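Local coordinates for hypothetical UPF0131 protein PH0828 (Pyrococcus horikoshii, PDB 1V30) that is of unknown function but probably acts as a gamma-glutamylcyclotransferase, an enzyme with acyltransferase activity, at residues Arg9-Gly14 / Ala93-Trp98; Asp35-Tyr40 / Leu57-Tyr62; Gly28-Gly33 / Val61-Lys66. All coordinates share one frame; numbering follows the deposited sequence.

Interaction 1: residues Arg9-Gly14 / Ala93-Trp98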
loop_
_atom_site.group_PDB
_atom_site.type_symbol
_atom_site.label_atom_id
_atom_site.label_comp_id
_atom_site.label_asym_id
_atom_site.label_seq_id
_atom_site.Cartn_x
_atom_site.Cartn_y
_atom_site.Cartn_z
ATOM N N ARG A 9 -2.281 -8.540 -10.444
ATOM C CA ARG A 9 -3.054 -8.210 -9.255
ATOM C C ARG A 9 -2.099 -7.596 -8.233
ATOM O O ARG A 9 -1.064 -8.187 -7.920
ATOM C CB ARG A 9 -3.699 -9.475 -8.678
ATOM C CG ARG A 9 -4.706 -9.219 -7.570
ATOM C CD ARG A 9 -5.390 -10.511 -7.129
ATOM N NE ARG A 9 -6.127 -11.143 -8.220
ATOM C CZ ARG A 9 -5.876 -12.360 -8.694
ATOM N NH1 ARG A 9 -4.904 -13.100 -8.175
ATOM N NH2 ARG A 9 -6.600 -12.838 -9.697
ATOM N N ILE A 10 -2.434 -6.410 -7.729
ATOM C CA ILE A 10 -1.591 -5.746 -6.738
ATOM C C ILE A 10 -2.381 -5.378 -5.486
ATOM O O ILE A 10 -3.602 -5.184 -5.545
ATOM C CB ILE A 10 -0.933 -4.456 -7.305
ATOM C CG1 ILE A 10 -2.004 -3.418 -7.650
ATOM C CG2 ILE A 10 -0.102 -4.792 -8.544
ATOM C CD1 ILE A 10 -1.440 -2.098 -8.142
ATOM N N ALA A 11 -1.681 -5.292 -4.358
ATOM C CA ALA A 11 -2.283 -4.939 -3.077
ATOM C C ALA A 11 -1.511 -3.731 -2.564
ATOM O O ALA A 11 -0.317 -3.830 -2.249
ATOM C CB ALA A 11 -2.160 -6.098 -2.102
ATOM N N VAL A 12 -2.189 -2.589 -2.492
ATOM C CA VAL A 12 -1.551 -1.357 -2.052
ATOM C C VAL A 12 -2.076 -0.868 -0.707
ATOM O O VAL A 12 -3.285 -0.867 -0.451
ATOM C CB VAL A 12 -1.689 -0.255 -3.135
ATOM C CG1 VAL A 12 -0.989 -0.716 -4.414
ATOM C CG2 VAL A 12 -3.162 0.049 -3.420
ATOM N N TYR A 13 -1.148 -0.467 0.154
ATOM C CA TYR A 13 -1.468 -0.018 1.503
ATOM C C TYR A 13 -1.192 1.454 1.754
ATOM O O TYR A 13 -1.609 1.989 2.779
ATOM C CB TYR A 13 -0.640 -0.819 2.508
ATOM C CG TYR A 13 0.856 -0.718 2.253
ATOM C CD1 TYR A 13 1.515 -1.653 1.452
ATOM C CD2 TYR A 13 1.612 0.326 2.799
ATOM C CE1 TYR A 13 2.896 -1.553 1.208
ATOM C CE2 TYR A 13 2.988 0.434 2.559
ATOM C CZ TYR A 13 3.621 -0.509 1.768
ATOM O OH TYR A 13 4.984 -0.422 1.586
ATOM N N GLY A 14 -0.495 2.108 0.835
ATOM C CA GLY A 14 -0.149 3.493 1.076
ATOM C C GLY A 14 -0.327 4.494 -0.036
ATOM O O GLY A 14 -1.447 4.866 -0.383
ATOM N N ALA A 93 -1.407 -11.596 -4.908
ATOM C CA ALA A 93 -1.165 -10.259 -5.434
ATOM C C ALA A 93 0.241 -9.800 -5.082
ATOM O O ALA A 93 0.864 -10.333 -4.160
ATOM C CB ALA A 93 -2.193 -9.275 -4.859
ATOM N N PHE A 94 0.739 -8.823 -5.830
ATOM C CA PHE A 94 2.056 -8.265 -5.563
ATOM C C PHE A 94 1.890 -7.071 -4.633
ATOM O O PHE A 94 0.891 -6.346 -4.699
ATOM C CB PHE A 94 2.735 -7.817 -6.858
ATOM C CG PHE A 94 3.173 -8.951 -7.728
ATOM C CD1 PHE A 94 2.384 -9.377 -8.788
ATOM C CD2 PHE A 94 4.368 -9.610 -7.472
ATOM C CE1 PHE A 94 2.782 -10.450 -9.588
ATOM C CE2 PHE A 94 4.774 -10.682 -8.262
ATOM C CZ PHE A 94 3.979 -11.102 -9.322
ATOM N N LEU A 95 2.879 -6.876 -3.772
ATOM C CA LEU A 95 2.880 -5.782 -2.814
ATOM C C LEU A 95 4.302 -5.250 -2.735
ATOM O O LEU A 95 5.261 -6.018 -2.855
ATOM C CB LEU A 95 2.412 -6.294 -1.449
ATOM C CG LEU A 95 2.459 -5.345 -0.250
ATOM C CD1 LEU A 95 1.262 -5.606 0.651
ATOM C CD2 LEU A 95 3.763 -5.528 0.511
ATOM N N TRP A 96 4.437 -3.939 -2.559
ATOM C CA TRP A 96 5.742 -3.306 -2.468
ATOM C C TRP A 96 6.123 -3.174 -1.008
ATOM O O TRP A 96 5.625 -2.302 -0.296
ATOM C CB TRP A 96 5.713 -1.936 -3.139
ATOM C CG TRP A 96 5.756 -2.016 -4.636
ATOM C CD1 TRP A 96 6.871 -2.108 -5.420
ATOM C CD2 TRP A 96 4.635 -2.029 -5.532
ATOM N NE1 TRP A 96 6.514 -2.172 -6.747
ATOM C CE2 TRP A 96 5.147 -2.128 -6.845
ATOM C CE3 TRP A 96 3.245 -1.968 -5.353
ATOM C CZ2 TRP A 96 4.321 -2.164 -7.972
ATOM C CZ3 TRP A 96 2.423 -2.003 -6.476
ATOM C CH2 TRP A 96 2.964 -2.100 -7.767
ATOM N N GLU A 97 7.009 -4.063 -0.577
ATOM C CA GLU A 97 7.485 -4.110 0.794
ATOM C C GLU A 97 8.694 -3.203 1.003
ATOM O O GLU A 97 9.636 -3.221 0.212
ATOM C CB GLU A 97 7.852 -5.556 1.126
ATOM C CG GLU A 97 8.609 -5.761 2.417
ATOM C CD GLU A 97 8.978 -7.215 2.610
ATOM O OE1 GLU A 97 8.062 -8.026 2.848
ATOM O OE2 GLU A 97 10.180 -7.545 2.498
ATOM N N TRP A 98 8.671 -2.405 2.066
ATOM C CA TRP A 98 9.800 -1.526 2.341
ATOM C C TRP A 98 11.004 -2.433 2.617
ATOM O O TRP A 98 10.919 -3.357 3.426
ATOM C CB TRP A 98 9.492 -0.623 3.538
ATOM C CG TRP A 98 10.615 0.291 3.913
ATOM C CD1 TRP A 98 11.268 0.324 5.107
ATOM C CD2 TRP A 98 11.210 1.316 3.101
ATOM N NE1 TRP A 98 12.227 1.301 5.096
ATOM C CE2 TRP A 98 12.217 1.928 3.879
ATOM C CE3 TRP A 98 10.988 1.782 1.796
ATOM C CZ2 TRP A 98 13.005 2.983 3.396
ATOM C CZ3 TRP A 98 11.773 2.834 1.316
ATOM C CH2 TRP A 98 12.769 3.420 2.117
HETATM O O HOH W 1 2.017 -2.369 -2.147
#
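Tyr13 carries CG in the crowded position between its own backbone N and carbonyl carbon (chi1 57°), from where its ring meets Leu95 and the carbonyl of Trp96; in Trp96, by contrast, CG stands anti to the carbonyl carbon (chi1 -77°), and the indole reaches back to Ile10 and Val12. Tyr13 OH donates to Trp96 O at 2.7 Å, the acceptor lying at the ring edge and in its plane. Leu95 crosses the tyrosine at about a right angle, with Leu95 CD1 4.0 Å from Tyr13 CD1. Val12 and Trp96 lie side by side, Val12 CG1 approaching CZ3 at the indole edge, while Ile10 CG2 comes within 4.2 Å of Trp96 CH2 from an oblique direction.

The two strands run in broadly the same sense, 38° apart, and their backbones are bridged once, between Ile10 and Phe94. Phe94 N donates to Arg9 O at 2.8 Å, and Ala11 N returns a bond to Phe94 O at 2.8 Å. Beyond the bridge a water takes over, donating to Ala11 O at 2.8 Å and accepting from Trp96 N at 2.9 Å.

Asn73 holds the indole NE1, and Ala50 N makes a weak hydrogen bond to the Tyr13 hydroxyl. Tyr13 and Gly14 belong to the probable substrate-binding loop, where Tyr13 N is hydrogen-bonded to a bound cyclohexylamino-ethanesulfonic acid, probably from the crystallisation liquor. Direct bonds, water and phenol thus satisfy successive backbone polar groups in a buried seam, and the phenolic bond ties the start of that loop to strand 93-98.

Interaction 2: residues Asp35-Tyr40 / Leu57-Tyr62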
loop_
_atom_site.group_PDB
_atom_site.type_symbol
_atom_site.label_atom_id
_atom_site.label_comp_id
_atom_site.label_asym_id
_atom_site.label_seq_id
_atom_site.Cartn_x
_atom_site.Cartn_y
_atom_site.Cartn_z
ATOM N N ASP A 35 -8.818 -5.531 1.614
ATOM C CA ASP A 35 -8.559 -6.763 2.334
ATOM C C ASP A 35 -7.524 -6.461 3.407
ATOM O O ASP A 35 -7.033 -5.332 3.505
ATOM C CB ASP A 35 -8.041 -7.829 1.364
ATOM C CG ASP A 35 -8.081 -9.231 1.948
ATOM O OD1 ASP A 35 -8.705 -9.435 3.013
ATOM O OD2 ASP A 35 -7.493 -10.139 1.322
ATOM N N TRP A 36 -7.216 -7.461 4.223
ATOM C CA TRP A 36 -6.223 -7.312 5.275
ATOM C C TRP A 36 -5.147 -8.373 5.092
ATOM O O TRP A 36 -5.450 -9.553 4.902
ATOM C CB TRP A 36 -6.855 -7.466 6.662
ATOM C CG TRP A 36 -7.775 -6.350 7.052
ATOM C CD1 TRP A 36 -9.108 -6.258 6.791
ATOM C CD2 TRP A 36 -7.423 -5.163 7.779
ATOM N NE1 TRP A 36 -9.615 -5.091 7.314
ATOM C CE2 TRP A 36 -8.601 -4.399 7.925
ATOM C CE3 TRP A 36 -6.226 -4.673 8.322
ATOM C CZ2 TRP A 36 -8.620 -3.167 8.592
ATOM C CZ3 TRP A 36 -6.244 -3.448 8.985
ATOM C CH2 TRP A 36 -7.435 -2.709 9.114
ATOM N N ILE A 37 -3.892 -7.945 5.133
ATOM C CA ILE A 37 -2.770 -8.860 4.980
ATOM C C ILE A 37 -2.169 -9.121 6.356
ATOM O O ILE A 37 -1.751 -8.194 7.051
ATOM C CB ILE A 37 -1.677 -8.263 4.062
ATOM C CG1 ILE A 37 -2.306 -7.732 2.767
ATOM C CG2 ILE A 37 -0.628 -9.326 3.743
ATOM C CD1 ILE A 37 -3.051 -8.776 1.955
ATOM N N GLU A 38 -2.138 -10.387 6.756
ATOM C CA GLU A 38 -1.581 -10.759 8.048
ATOM C C GLU A 38 -0.060 -10.803 7.968
ATOM O O GLU A 38 0.502 -11.107 6.918
ATOM C CB GLU A 38 -2.117 -12.131 8.474
ATOM C CG GLU A 38 -3.581 -12.129 8.884
ATOM C CD GLU A 38 -3.812 -11.444 10.220
ATOM O OE1 GLU A 38 -4.983 -11.175 10.560
ATOM O OE2 GLU A 38 -2.821 -11.183 10.937
ATOM N N GLY A 39 0.604 -10.484 9.074
ATOM C CA GLY A 39 2.055 -10.528 9.105
ATOM C C GLY A 39 2.782 -9.269 8.673
ATOM O O GLY A 39 3.964 -9.321 8.336
ATOM N N TYR A 40 2.087 -8.135 8.679
ATOM C CA TYR A 40 2.706 -6.873 8.292
ATOM C C TYR A 40 2.365 -5.730 9.235
ATOM O O TYR A 40 1.273 -5.675 9.799
ATOM C CB TYR A 40 2.296 -6.471 6.870
ATOM C CG TYR A 40 3.126 -7.106 5.779
ATOM C CD1 TYR A 40 2.769 -8.334 5.224
ATOM C CD2 TYR A 40 4.286 -6.487 5.320
ATOM C CE1 TYR A 40 3.555 -8.932 4.235
ATOM C CE2 TYR A 40 5.077 -7.074 4.337
ATOM C CZ TYR A 40 4.707 -8.295 3.800
ATOM O OH TYR A 40 5.501 -8.873 2.839
ATOM N N LEU A 57 -2.351 -5.591 7.947
ATOM C CA LEU A 57 -2.262 -4.415 7.099
ATOM C C LEU A 57 -3.444 -4.267 6.145
ATOM O O LEU A 57 -3.792 -5.205 5.427
ATOM C CB LEU A 57 -0.961 -4.511 6.300
ATOM C CG LEU A 57 -0.663 -3.457 5.238
ATOM C CD1 LEU A 57 -0.126 -2.192 5.902
ATOM C CD2 LEU A 57 0.352 -4.026 4.252
ATOM N N LYS A 58 -4.058 -3.087 6.130
ATOM C CA LYS A 58 -5.178 -2.850 5.234
ATOM C C LYS A 58 -4.667 -2.489 3.844
ATOM O O LYS A 58 -3.799 -1.622 3.690
ATOM C CB LYS A 58 -6.064 -1.714 5.754
ATOM C CG LYS A 58 -7.359 -1.542 4.973
ATOM C CD LYS A 58 -8.076 -0.276 5.398
ATOM C CE LYS A 58 -9.491 -0.204 4.849
ATOM N NZ LYS A 58 -10.442 -1.039 5.635
ATOM N N VAL A 59 -5.207 -3.162 2.836
ATOM C CA VAL A 59 -4.827 -2.906 1.458
ATOM C C VAL A 59 -6.048 -2.783 0.565
ATOM O O VAL A 59 -7.151 -3.210 0.922
ATOM C CB VAL A 59 -3.961 -4.054 0.866
ATOM C CG1 VAL A 59 -2.639 -4.150 1.595
ATOM C CG2 VAL A 59 -4.728 -5.381 0.933
ATOM N N GLU A 60 -5.832 -2.167 -0.589
ATOM C CA GLU A 60 -6.840 -2.044 -1.628
ATOM C C GLU A 60 -6.255 -2.940 -2.710
ATOM O O GLU A 60 -5.079 -2.805 -3.060
ATOM C CB GLU A 60 -6.935 -0.608 -2.136
ATOM C CG GLU A 60 -7.724 0.311 -1.228
ATOM C CD GLU A 60 -7.604 1.770 -1.617
ATOM O OE1 GLU A 60 -7.330 2.068 -2.797
ATOM O OE2 GLU A 60 -7.797 2.621 -0.729
ATOM N N VAL A 61 -7.055 -3.866 -3.227
ATOM C CA VAL A 61 -6.572 -4.782 -4.252
ATOM C C VAL A 61 -7.088 -4.389 -5.631
ATOM O O VAL A 61 -8.289 -4.161 -5.817
ATOM C CB VAL A 61 -6.994 -6.232 -3.935
ATOM C CG1 VAL A 61 -6.368 -7.190 -4.942
ATOM C CG2 VAL A 61 -6.566 -6.596 -2.523
ATOM N N TYR A 62 -6.171 -4.312 -6.591
ATOM C CA TYR A 62 -6.501 -3.932 -7.959
ATOM C C TYR A 62 -5.958 -4.901 -8.989
ATOM O O TYR A 62 -5.003 -5.642 -8.733
ATOM C CB TYR A 62 -5.912 -2.562 -8.310
ATOM C CG TYR A 62 -6.440 -1.396 -7.521
ATOM C CD1 TYR A 62 -5.968 -1.126 -6.238
ATOM C CD2 TYR A 62 -7.422 -0.565 -8.054
ATOM C CE1 TYR A 62 -6.459 -0.055 -5.504
ATOM C CE2 TYR A 62 -7.923 0.507 -7.331
ATOM C CZ TYR A 62 -7.438 0.757 -6.058
ATOM O OH TYR A 62 -7.938 1.808 -5.330
#
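Trp36 lays one face of its indole against Lys58 across an antiparallel strand pair, part of the three-stranded sheet in which 56-64 is the central strand. The two side chains cross obliquely from a non-hydrogen-bonded pair. CG of Trp36 stands anti to its carbonyl carbon (chi1 -69°), and the six-membered ring, turned by chi2 of 88°, lies over Lys58 CB, which sits 3.8 Å from its centroid and 14° off its normal in a CH-pi contact. Lys58 NZ is salt-bridged to Glu34, and Lys56 adds a cation-pi contact to the same indole.

The other face of the sheet carries Asp35, Ile37, Leu57 and Val59. Ile37 meets Val59 at about a right angle, and Ile37 CG1 is 3.8 Å from Val59 CG1. On either side of the Trp36-Lys58 pair, Asp35 with Val59 and Ile37 with Leu57 exchange two backbone hydrogen bonds each, Ile37 N to Leu57 O being 2.8 Å.

The chain then turns a corner at Glu38 and Gly39, where a CB on Gly39 would clash with the carbonyl oxygen of Glu38. This brings Tyr40, whose hydroxyl is bonded to Glu97, back against the same strand, with Tyr40 CB 3.8 Å from Leu57 CB.

Interaction 3: residues Gly28-Gly33 / Val61-Lys66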
loop_
_atom_site.group_PDB
_atom_site.type_symbol
_atom_site.label_atom_id
_atom_site.label_comp_id
_atom_site.label_asym_id
_atom_site.label_seq_id
_atom_site.Cartn_x
_atom_site.Cartn_y
_atom_site.Cartn_z
ATOM N N GLY A 28 -7.097 3.731 -14.411
ATOM C CA GLY A 28 -7.711 2.825 -15.365
ATOM C C GLY A 28 -7.839 1.407 -14.835
ATOM O O GLY A 28 -8.480 0.557 -15.454
ATOM N N ALA A 29 -7.236 1.156 -13.676
ATOM C CA ALA A 29 -7.255 -0.164 -13.055
ATOM C C ALA A 29 -8.619 -0.559 -12.491
ATOM O O ALA A 29 -9.480 0.289 -12.265
ATOM C CB ALA A 29 -6.205 -0.223 -11.953
ATOM N N LYS A 30 -8.803 -1.856 -12.262
ATOM C CA LYS A 30 -10.056 -2.356 -11.712
ATOM C C LYS A 30 -9.920 -2.640 -10.220
ATOM O O LYS A 30 -9.085 -3.445 -9.805
ATOM C CB LYS A 30 -10.492 -3.635 -12.436
ATOM C CG LYS A 30 -11.775 -4.249 -11.875
ATOM C CD LYS A 30 -12.305 -5.401 -12.726
ATOM C CE LYS A 30 -11.324 -6.561 -12.815
ATOM N NZ LYS A 30 -10.123 -6.223 -13.627
ATOM N N PHE A 31 -10.737 -1.961 -9.421
ATOM C CA PHE A 31 -10.737 -2.138 -7.975
ATOM C C PHE A 31 -11.530 -3.396 -7.637
ATOM O O PHE A 31 -12.705 -3.510 -7.991
ATOM C CB PHE A 31 -11.375 -0.917 -7.298
ATOM C CG PHE A 31 -11.522 -1.049 -5.805
ATOM C CD1 PHE A 31 -10.408 -1.215 -4.990
ATOM C CD2 PHE A 31 -12.781 -0.972 -5.208
ATOM C CE1 PHE A 31 -10.540 -1.303 -3.605
ATOM C CE2 PHE A 31 -12.927 -1.059 -3.823
ATOM C CZ PHE A 31 -11.808 -1.223 -3.019
ATOM N N LEU A 32 -10.887 -4.344 -6.962
ATOM C CA LEU A 32 -11.554 -5.583 -6.583
ATOM C C LEU A 32 -12.170 -5.462 -5.194
ATOM O O LEU A 32 -13.208 -6.061 -4.909
ATOM C CB LEU A 32 -10.565 -6.753 -6.592
ATOM C CG LEU A 32 -9.852 -7.104 -7.902
ATOM C CD1 LEU A 32 -8.983 -8.334 -7.672
ATOM C CD2 LEU A 32 -10.867 -7.369 -9.009
ATOM N N GLY A 33 -11.527 -4.682 -4.334
ATOM C CA GLY A 33 -12.012 -4.506 -2.980
ATOM C C GLY A 33 -10.849 -4.393 -2.018
ATOM O O GLY A 33 -9.690 -4.544 -2.415
ATOM N N VAL A 61 -7.055 -3.866 -3.227
ATOM C CA VAL A 61 -6.572 -4.782 -4.252
ATOM C C VAL A 61 -7.088 -4.389 -5.631
ATOM O O VAL A 61 -8.289 -4.161 -5.817
ATOM C CB VAL A 61 -6.994 -6.232 -3.935
ATOM C CG1 VAL A 61 -6.368 -7.190 -4.942
ATOM C CG2 VAL A 61 -6.566 -6.596 -2.523
ATOM N N TYR A 62 -6.171 -4.312 -6.591
ATOM C CA TYR A 62 -6.501 -3.932 -7.959
ATOM C C TYR A 62 -5.958 -4.901 -8.989
ATOM O O TYR A 62 -5.003 -5.642 -8.733
ATOM C CB TYR A 62 -5.912 -2.562 -8.310
ATOM C CG TYR A 62 -6.440 -1.396 -7.521
ATOM C CD1 TYR A 62 -5.968 -1.126 -6.238
ATOM C CD2 TYR A 62 -7.422 -0.565 -8.054
ATOM C CE1 TYR A 62 -6.459 -0.055 -5.504
ATOM C CE2 TYR A 62 -7.923 0.507 -7.331
ATOM C CZ TYR A 62 -7.438 0.757 -6.058
ATOM O OH TYR A 62 -7.938 1.808 -5.330
ATOM N N GLU A 63 -6.578 -4.881 -10.163
ATOM C CA GLU A 63 -6.128 -5.673 -11.297
ATOM C C GLU A 63 -5.643 -4.593 -12.255
ATOM O O GLU A 63 -6.401 -3.682 -12.596
ATOM C CB GLU A 63 -7.279 -6.442 -11.955
ATOM C CG GLU A 63 -7.877 -7.567 -11.130
ATOM C CD GLU A 63 -8.783 -8.463 -11.960
ATOM O OE1 GLU A 63 -9.508 -9.294 -11.375
ATOM O OE2 GLU A 63 -8.766 -8.338 -13.202
ATOM N N VAL A 64 -4.381 -4.672 -12.667
ATOM C CA VAL A 64 -3.815 -3.686 -13.583
ATOM C C VAL A 64 -3.191 -4.404 -14.773
ATOM O O VAL A 64 -2.769 -5.552 -14.650
ATOM C CB VAL A 64 -2.717 -2.840 -12.891
ATOM C CG1 VAL A 64 -3.275 -2.185 -11.642
ATOM C CG2 VAL A 64 -1.518 -3.713 -12.542
ATOM N N ASP A 65 -3.140 -3.743 -15.928
ATOM C CA ASP A 65 -2.529 -4.380 -17.088
ATOM C C ASP A 65 -1.011 -4.312 -16.969
ATOM O O ASP A 65 -0.475 -3.611 -16.107
ATOM C CB ASP A 65 -3.000 -3.741 -18.405
ATOM C CG ASP A 65 -2.781 -2.246 -18.454
ATOM O OD1 ASP A 65 -1.689 -1.781 -18.069
ATOM O OD2 ASP A 65 -3.702 -1.531 -18.904
ATOM N N LYS A 66 -0.325 -5.054 -17.828
ATOM C CA LYS A 66 1.130 -5.117 -17.817
ATOM C C LYS A 66 1.806 -3.754 -17.931
ATOM O O LYS A 66 2.721 -3.440 -17.165
ATOM C CB LYS A 66 1.614 -6.026 -18.949
ATOM C CG LYS A 66 3.116 -6.264 -18.973
ATOM C CD LYS A 66 3.480 -7.295 -20.034
ATOM C CE LYS A 66 4.976 -7.562 -20.073
ATOM N NZ LYS A 66 5.312 -8.637 -21.050
#
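Lys30 and Glu63 form an antiparallel hydrogen-bonded pair, beyond which a classic beta bulge sets both Leu32 and Gly33 against Val61: Leu32 N donates to Val61 O at 2.8 Å, and Val61 N to Gly33 O.

The Lys30 and Glu63 side chains lie side by side, pointing the same way. Glu63 is extended beyond CG, whereas Lys30 folds at its far end, where chi3 of 61° swings CE round toward the carboxylate. NZ meets Glu63 OE2 in a salt bridge from above the carboxylate plane, 71° out of it; the modelled separation of 2.5 Å between Lys30 NZ and Glu63 OE2 is very short, and its exact value is doubtful. Leu32 crosses Glu63 at about a right angle, placing Leu32 CD2 3.7 Å from Glu63 CG. An alanine in place of Glu63 would probably leave the Lys30 ammonium without its opposite charge and open a gap beside the Leu32 methyl groups.

Phe31 and Tyr62 occupy the other face as an oblique aromatic pair, their planes at 51° and their centroids 5.3 Å apart. Phe31 CD1 stands 3.7 Å above the Tyr62 ring, offset toward its rim, and Gly33 N lies 3.5 Å above the centre of the Phe31 ring. At Gly33 a side chain would collide with the carbonyl oxygen of Leu32, so the bulge suits a glycine. Near the end of strand 56-64, Ala29 CB packs 3.5 Å from Val64 CG1.

Strand 8-12 flanks the far side of 56-64, bonding Tyr62 through Ile10 and Val64 through Val8. Phe90 packs on Leu32 and Val61, and just past the strand Asp65 occupies the N-cap of helix 66-72, its OD1 bonded to Thr68 N.

Interactions 2 and 3 hold the same two strands, 30-37 and 56-64, at different points along their length, and share Val61 and Tyr62; interaction 1 instead joins strand 8-12, on the other flank of 56-64, to strand 93-98, whose antiparallel partner is 81-86. Interactions 1 and 2 are buried and meet through the Glu97 to Tyr40 hydroxyl bond and the backbone of Val12 and Glu60. Interaction 3, farther from the centre of the chain, is only partly buried. Chemistry follows place: a water and a phenol bridge diverging strands in interaction 1, regular pairing and CH-pi packing mark interaction 2, and interaction 3 adds a salt bridge between its segments.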